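Local coordinates for protein putative peptidase (Bacteroides fragilis, PDB 5DYN) that is a cysteine protease of the clostripain (C11) family that probably activates the B. fragilis toxin by cleavage, at residues B[129-143]-B[163-177]. Numbering follows the deposited sequence.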
loop_
_atom_site.group_PDB
_atom_site.type_symbol
_atom_site.label_atom_id
_atom_site.label_comp_id
_atom_site.label_asym_id
_atom_site.label_seq_id
_atom_site.Cartn_x
_atom_site.Cartn_y
_atom_site.Cartn_z
ATOM N N VAL B 129 -5.289 -14.177 20.972
ATOM C CA VAL B 129 -3.905 -14.120 21.432
ATOM C C VAL B 129 -3.618 -12.919 22.329
ATOM O O VAL B 129 -3.145 -13.075 23.455
ATOM C CB VAL B 129 -2.927 -14.074 20.240
ATOM C CG1 VAL B 129 -1.502 -13.863 20.728
ATOM C CG2 VAL B 129 -3.038 -15.346 19.409
ATOM N N LEU B 130 -3.912 -11.727 21.818
ATOM C CA LEU B 130 -3.491 -10.469 22.442
ATOM C C LEU B 130 -3.879 -10.275 23.920
ATOM O O LEU B 130 -3.014 -9.944 24.730
ATOM C CB LEU B 130 -4.016 -9.290 21.614
ATOM C CG LEU B 130 -3.045 -8.695 20.594
ATOM C CD1 LEU B 130 -2.245 -9.781 19.895
ATOM C CD2 LEU B 130 -3.795 -7.841 19.580
ATOM N N PRO B 131 -5.167 -10.460 24.283
ATOM C CA PRO B 131 -5.489 -10.235 25.699
ATOM C C PRO B 131 -4.801 -11.244 26.608
ATOM O O PRO B 131 -4.446 -10.933 27.742
ATOM C CB PRO B 131 -7.013 -10.414 25.754
ATOM C CG PRO B 131 -7.478 -10.302 24.339
ATOM C CD PRO B 131 -6.362 -10.844 23.511
ATOM N N ARG B 132 -4.610 -12.446 26.081
ATOM C CA ARG B 132 -4.067 -13.567 26.833
ATOM C C ARG B 132 -2.571 -13.422 27.113
ATOM O O ARG B 132 -2.073 -13.910 28.130
ATOM C CB ARG B 132 -4.346 -14.861 26.064
ATOM C CG ARG B 132 -4.000 -16.149 26.774
ATOM C CD ARG B 132 -4.703 -17.307 26.081
ATOM N NE ARG B 132 -4.023 -18.584 26.278
ATOM C CZ ARG B 132 -4.365 -19.708 25.656
ATOM N NH1 ARG B 132 -5.377 -19.708 24.799
ATOM N NH2 ARG B 132 -3.694 -20.829 25.885
ATOM N N TYR B 133 -1.858 -12.746 26.217
ATOM C CA TYR B 133 -0.405 -12.644 26.326
ATOM C C TYR B 133 0.075 -11.218 26.567
ATOM O O TYR B 133 1.275 -10.967 26.650
ATOM C CB TYR B 133 0.259 -13.207 25.069
ATOM C CG TYR B 133 0.163 -14.710 24.971
ATOM C CD1 TYR B 133 -0.908 -15.314 24.328
ATOM C CD2 TYR B 133 1.137 -15.526 25.534
ATOM C CE1 TYR B 133 -1.004 -16.685 24.240
ATOM C CE2 TYR B 133 1.050 -16.899 25.452
ATOM C CZ TYR B 133 -0.024 -17.474 24.803
ATOM O OH TYR B 133 -0.120 -18.844 24.716
ATOM N N ILE B 134 -0.865 -10.286 26.665
ATOM C CA ILE B 134 -0.537 -8.902 26.990
ATOM C C ILE B 134 -1.451 -8.446 28.122
ATOM O O ILE B 134 -2.428 -7.728 27.906
ATOM C CB ILE B 134 -0.686 -7.970 25.771
ATOM C CG1 ILE B 134 0.013 -8.568 24.548
ATOM C CG2 ILE B 134 -0.128 -6.586 26.082
ATOM C CD1 ILE B 134 -0.145 -7.746 23.295
ATOM N N THR B 135 -1.130 -8.887 29.333
ATOM C CA THR B 135 -1.985 -8.650 30.489
ATOM C C THR B 135 -1.633 -7.354 31.214
ATOM O O THR B 135 -2.462 -6.795 31.932
ATOM C CB THR B 135 -1.905 -9.824 31.483
ATOM O OG1 THR B 135 -0.534 -10.067 31.829
ATOM C CG2 THR B 135 -2.492 -11.082 30.859
ATOM N N GLY B 136 -0.405 -6.879 31.018
ATOM C CA GLY B 136 0.050 -5.652 31.651
ATOM C C GLY B 136 0.394 -4.554 30.661
ATOM O O GLY B 136 0.374 -4.769 29.450
ATOM N N LYS B 137 0.710 -3.372 31.182
ATOM C CA LYS B 137 1.075 -2.228 30.348
ATOM C C LYS B 137 2.557 -1.903 30.492
ATOM O O LYS B 137 2.985 -1.330 31.496
ATOM C CB LYS B 137 0.229 -1.004 30.708
ATOM C CG LYS B 137 0.567 0.248 29.910
ATOM C CD LYS B 137 -0.418 1.368 30.204
ATOM C CE LYS B 137 -0.030 2.653 29.490
ATOM N NZ LYS B 137 -0.930 3.781 29.863
ATOM N N GLN B 138 3.331 -2.262 29.475
ATOM C CA GLN B 138 4.786 -2.172 29.543
ATOM C C GLN B 138 5.411 -2.284 28.154
ATOM O O GLN B 138 4.922 -3.036 27.309
ATOM C CB GLN B 138 5.330 -3.270 30.466
ATOM C CG GLN B 138 6.833 -3.474 30.415
ATOM C CD GLN B 138 7.301 -4.561 31.360
ATOM O OE1 GLN B 138 7.789 -4.277 32.453
ATOM N NE2 GLN B 138 7.154 -5.816 30.943
ATOM N N ASN B 139 6.480 -1.527 27.917
ATOM C CA ASN B 139 7.236 -1.648 26.674
ATOM C C ASN B 139 7.666 -3.088 26.416
ATOM O O ASN B 139 8.075 -3.803 27.332
ATOM C CB ASN B 139 8.464 -0.736 26.695
ATOM C CG ASN B 139 8.125 0.703 26.365
ATOM O OD1 ASN B 139 7.103 0.983 25.736
ATOM N ND2 ASN B 139 8.986 1.625 26.783
ATOM N N PHE B 140 7.563 -3.508 25.161
ATOM C CA PHE B 140 7.857 -4.884 24.794
ATOM C C PHE B 140 9.349 -5.097 24.545
ATOM O O PHE B 140 10.079 -4.153 24.245
ATOM C CB PHE B 140 7.054 -5.280 23.550
ATOM C CG PHE B 140 5.562 -5.282 23.760
ATOM C CD1 PHE B 140 4.835 -4.101 23.704
ATOM C CD2 PHE B 140 4.884 -6.468 24.005
ATOM C CE1 PHE B 140 3.461 -4.101 23.890
ATOM C CE2 PHE B 140 3.511 -6.477 24.195
ATOM C CZ PHE B 140 2.798 -5.290 24.138
ATOM N N ASP B 141 9.796 -6.340 24.690
ATOM C CA ASP B 141 11.144 -6.727 24.291
ATOM C C ASP B 141 11.110 -7.128 22.818
ATOM O O ASP B 141 10.831 -8.279 22.483
ATOM C CB ASP B 141 11.662 -7.872 25.166
ATOM C CG ASP B 141 13.081 -8.287 24.815
ATOM O OD1 ASP B 141 13.814 -7.478 24.205
ATOM O OD2 ASP B 141 13.465 -9.425 25.160
ATOM N N LEU B 142 11.389 -6.169 21.940
ATOM C CA LEU B 142 11.149 -6.349 20.511
ATOM C C LEU B 142 12.388 -6.721 19.706
ATOM O O LEU B 142 12.392 -6.602 18.479
ATOM C CB LEU B 142 10.534 -5.078 19.925
ATOM C CG LEU B 142 9.132 -4.745 20.426
ATOM C CD1 LEU B 142 8.647 -3.439 19.823
ATOM C CD2 LEU B 142 8.185 -5.885 20.094
ATOM N N SER B 143 13.436 -7.164 20.387
ATOM C CA SER B 143 14.633 -7.624 19.695
ATOM C C SER B 143 14.291 -8.885 18.912
ATOM O O SER B 143 13.638 -9.789 19.434
ATOM C CB SER B 143 15.774 -7.885 20.681
ATOM O OG SER B 143 15.372 -8.787 21.695
ATOM N N PHE B 163 5.962 -10.477 15.840
ATOM C CA PHE B 163 5.478 -9.923 17.099
ATOM C C PHE B 163 4.609 -10.930 17.858
ATOM O O PHE B 163 4.758 -11.098 19.071
ATOM C CB PHE B 163 4.696 -8.631 16.849
ATOM C CG PHE B 163 3.959 -8.126 18.057
ATOM C CD1 PHE B 163 4.650 -7.680 19.172
ATOM C CD2 PHE B 163 2.573 -8.092 18.075
ATOM C CE1 PHE B 163 3.973 -7.215 20.287
ATOM C CE2 PHE B 163 1.889 -7.625 19.188
ATOM C CZ PHE B 163 2.591 -7.189 20.295
ATOM N N ILE B 164 3.703 -11.595 17.146
ATOM C CA ILE B 164 2.861 -12.616 17.764
ATOM C C ILE B 164 3.737 -13.778 18.223
ATOM O O ILE B 164 3.512 -14.360 19.284
ATOM C CB ILE B 164 1.759 -13.128 16.804
ATOM C CG1 ILE B 164 0.864 -11.976 16.349
ATOM C CG2 ILE B 164 0.900 -14.182 17.482
ATOM C CD1 ILE B 164 0.109 -11.307 17.480
ATOM N N TYR B 165 4.750 -14.093 17.422
ATOM C CA TYR B 165 5.707 -15.138 17.764
ATOM C C TYR B 165 6.459 -14.803 19.051
ATOM O O TYR B 165 6.701 -15.673 19.889
ATOM C CB TYR B 165 6.699 -15.347 16.619
ATOM C CG TYR B 165 7.663 -16.488 16.845
ATOM C CD1 TYR B 165 7.350 -17.775 16.430
ATOM C CD2 TYR B 165 8.888 -16.280 17.469
ATOM C CE1 TYR B 165 8.225 -18.821 16.631
ATOM C CE2 TYR B 165 9.770 -17.322 17.674
ATOM C CZ TYR B 165 9.432 -18.589 17.254
ATOM O OH TYR B 165 10.305 -19.632 17.452
ATOM N N GLN B 166 6.827 -13.536 19.192
ATOM C CA GLN B 166 7.570 -13.071 20.356
ATOM C C GLN B 166 6.761 -13.234 21.642
ATOM O O GLN B 166 7.236 -13.820 22.616
ATOM C CB GLN B 166 7.973 -11.608 20.170
ATOM C CG GLN B 166 8.950 -11.077 21.207
ATOM C CD GLN B 166 10.395 -11.367 20.850
ATOM O OE1 GLN B 166 10.738 -12.480 20.451
ATOM N NE2 GLN B 166 11.249 -10.357 20.978
ATOM N N ILE B 167 5.537 -12.718 21.637
ATOM C CA ILE B 167 4.720 -12.688 22.845
ATOM C C ILE B 167 4.165 -14.060 23.215
ATOM O O ILE B 167 3.783 -14.290 24.361
ATOM C CB ILE B 167 3.552 -11.694 22.703
ATOM C CG1 ILE B 167 2.552 -12.178 21.652
ATOM C CG2 ILE B 167 4.077 -10.310 22.346
ATOM C CD1 ILE B 167 1.348 -11.277 21.513
ATOM N N THR B 168 4.123 -14.972 22.248
ATOM C CA THR B 168 3.672 -16.333 22.519
ATOM C C THR B 168 4.847 -17.297 22.618
ATOM O O THR B 168 4.652 -18.498 22.793
ATOM C CB THR B 168 2.705 -16.848 21.432
ATOM O OG1 THR B 168 3.400 -16.950 20.184
ATOM C CG2 THR B 168 1.519 -15.915 21.278
ATOM N N ALA B 169 6.061 -16.765 22.491
ATOM C CA ALA B 169 7.280 -17.569 22.508
ATOM C C ALA B 169 7.196 -18.730 21.519
ATOM O O ALA B 169 7.786 -19.788 21.737
ATOM C CB ALA B 169 7.556 -18.087 23.912
ATOM N N GLY B 170 6.449 -18.521 20.440
ATOM C CA GLY B 170 6.255 -19.536 19.422
ATOM C C GLY B 170 5.612 -20.816 19.920
ATOM O O GLY B 170 5.914 -21.896 19.412
ATOM N N ASN B 171 4.722 -20.713 20.903
ATOM C CA ASN B 171 4.084 -21.909 21.446
ATOM C C ASN B 171 2.954 -22.407 20.552
ATOM O O ASN B 171 2.894 -22.074 19.368
ATOM C CB ASN B 171 3.567 -21.658 22.868
ATOM C CG ASN B 171 2.519 -20.558 22.939
ATOM O OD1 ASN B 171 1.985 -20.114 21.924
ATOM N ND2 ASN B 171 2.220 -20.114 24.155
ATOM N N GLY B 172 2.056 -23.199 21.128
ATOM C CA GLY B 172 0.950 -23.769 20.380
ATOM C C GLY B 172 -0.072 -22.733 19.950
ATOM O O GLY B 172 -0.764 -22.916 18.949
ATOM N N ASP B 173 -0.171 -21.645 20.710
ATOM C CA ASP B 173 -1.073 -20.557 20.355
ATOM C C ASP B 173 -0.576 -19.830 19.118
ATOM O O ASP B 173 -1.370 -19.317 18.331
ATOM C CB ASP B 173 -1.223 -19.573 21.512
ATOM C CG ASP B 173 -2.156 -20.083 22.584
ATOM O OD1 ASP B 173 -2.956 -20.992 22.282
ATOM O OD2 ASP B 173 -2.092 -19.575 23.723
ATOM N N TYR B 174 0.742 -19.784 18.950
ATOM C CA TYR B 174 1.314 -19.187 17.757
ATOM C C TYR B 174 0.917 -19.990 16.527
ATOM O O TYR B 174 0.468 -19.424 15.531
ATOM C CB TYR B 174 2.838 -19.091 17.852
ATOM C CG TYR B 174 3.466 -18.669 16.543
ATOM C CD1 TYR B 174 3.345 -17.360 16.082
ATOM C CD2 TYR B 174 4.155 -19.579 15.756
ATOM C CE1 TYR B 174 3.903 -16.972 14.879
ATOM C CE2 TYR B 174 4.718 -19.201 14.554
ATOM C CZ TYR B 174 4.590 -17.897 14.119
ATOM O OH TYR B 174 5.153 -17.521 12.918
ATOM N N ASP B 175 1.084 -21.309 16.607
ATOM C CA ASP B 175 0.769 -22.204 15.498
ATOM C C ASP B 175 -0.673 -22.050 15.042
ATOM O O ASP B 175 -0.954 -22.040 13.844
ATOM C CB ASP B 175 1.037 -23.656 15.891
ATOM C CG ASP B 175 2.481 -23.895 16.276
ATOM O OD1 ASP B 175 3.349 -23.119 15.825
ATOM O OD2 ASP B 175 2.752 -24.858 17.023
ATOM N N SER B 176 -1.582 -21.930 16.005
ATOM C CA SER B 176 -2.992 -21.718 15.707
ATOM C C SER B 176 -3.175 -20.399 14.974
ATOM O O SER B 176 -3.831 -20.343 13.935
ATOM C CB SER B 176 -3.828 -21.733 16.986
ATOM O OG SER B 176 -3.855 -23.028 17.559
ATOM N N TRP B 177 -2.581 -19.345 15.524
ATOM C CA TRP B 177 -2.641 -18.024 14.913
ATOM C C TRP B 177 -1.966 -18.029 13.547
ATOM O O TRP B 177 -2.464 -17.428 12.593
ATOM C CB TRP B 177 -1.986 -16.980 15.820
ATOM C CG TRP B 177 -2.006 -15.600 15.244
ATOM C CD1 TRP B 177 -2.965 -14.650 15.432
ATOM C CD2 TRP B 177 -1.024 -15.015 14.378
ATOM N NE1 TRP B 177 -2.642 -13.509 14.739
ATOM C CE2 TRP B 177 -1.456 -13.707 14.083
ATOM C CE3 TRP B 177 0.176 -15.472 13.823
ATOM C CZ2 TRP B 177 -0.728 -12.848 13.258
ATOM C CZ3 TRP B 177 0.897 -14.618 13.005
ATOM C CH2 TRP B 177 0.442 -13.321 12.731
#
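The hydroxyl of Tyr-133 lies between two side chains at the start of helix 172-182. It accepts from Asn-171, with ND2 2.7 Å from OH and an N-H...O angle of 151°. It also appears to donate to Asp-173 OD2, at the ring edge, but the modelled separation is too short to be reliable. The same OD2 forms a salt bridge with Arg-132, 3.0 Å from NH2. The extended arginine brings a face of its guanidinium to the carboxylate, so this link is one of charge, without an N-H aimed at the oxygen. Thr-168 CG2 makes a CH-pi contact over the centre of the Tyr-133 ring, 3.9 Å from the centroid. Val-129 CG1 touches that methyl too, and Val-129 CG2 rests near Trp-177 CD1. Ile-167 CD1 packs among Val-129, Leu-130, Tyr-133 and Ile-134. Further along, Phe-163 turns its edge to a face of Phe-140 in a T-shaped pair, planes at 76°. Gln-166 bends at chi2 (86°), and its NE2 donates to Asp-141 O at 2.6 Å and to Ser-143 O at 2.9 Å.

These residues join the short helix 130-133 and the loop after it to helices 160-167 and 172-182 and the tight turn between them, at the periphery of the clostripain-family domain. Helix 160-167 ends in a Schellman motif at Ala-169. The overlapping type I' turn from Thr-168 to Asn-171 leads into helix 172-182. Asn-171 is its N-cap: OD1 accepts from Tyr-174 N at 3.2 Å and weakly from Asp-173 N, while its amide nitrogen serves Tyr-133. Thr-168 OG1 donates to Ile-164 O at 2.7 Å, which restrains the side-chain rotation and so helps hold the methyl over the tyrosine. Trp-177 NE1 bonds to Thr-126, and the ring of Trp-243 meets that of Phe-140, nearly parallel to it.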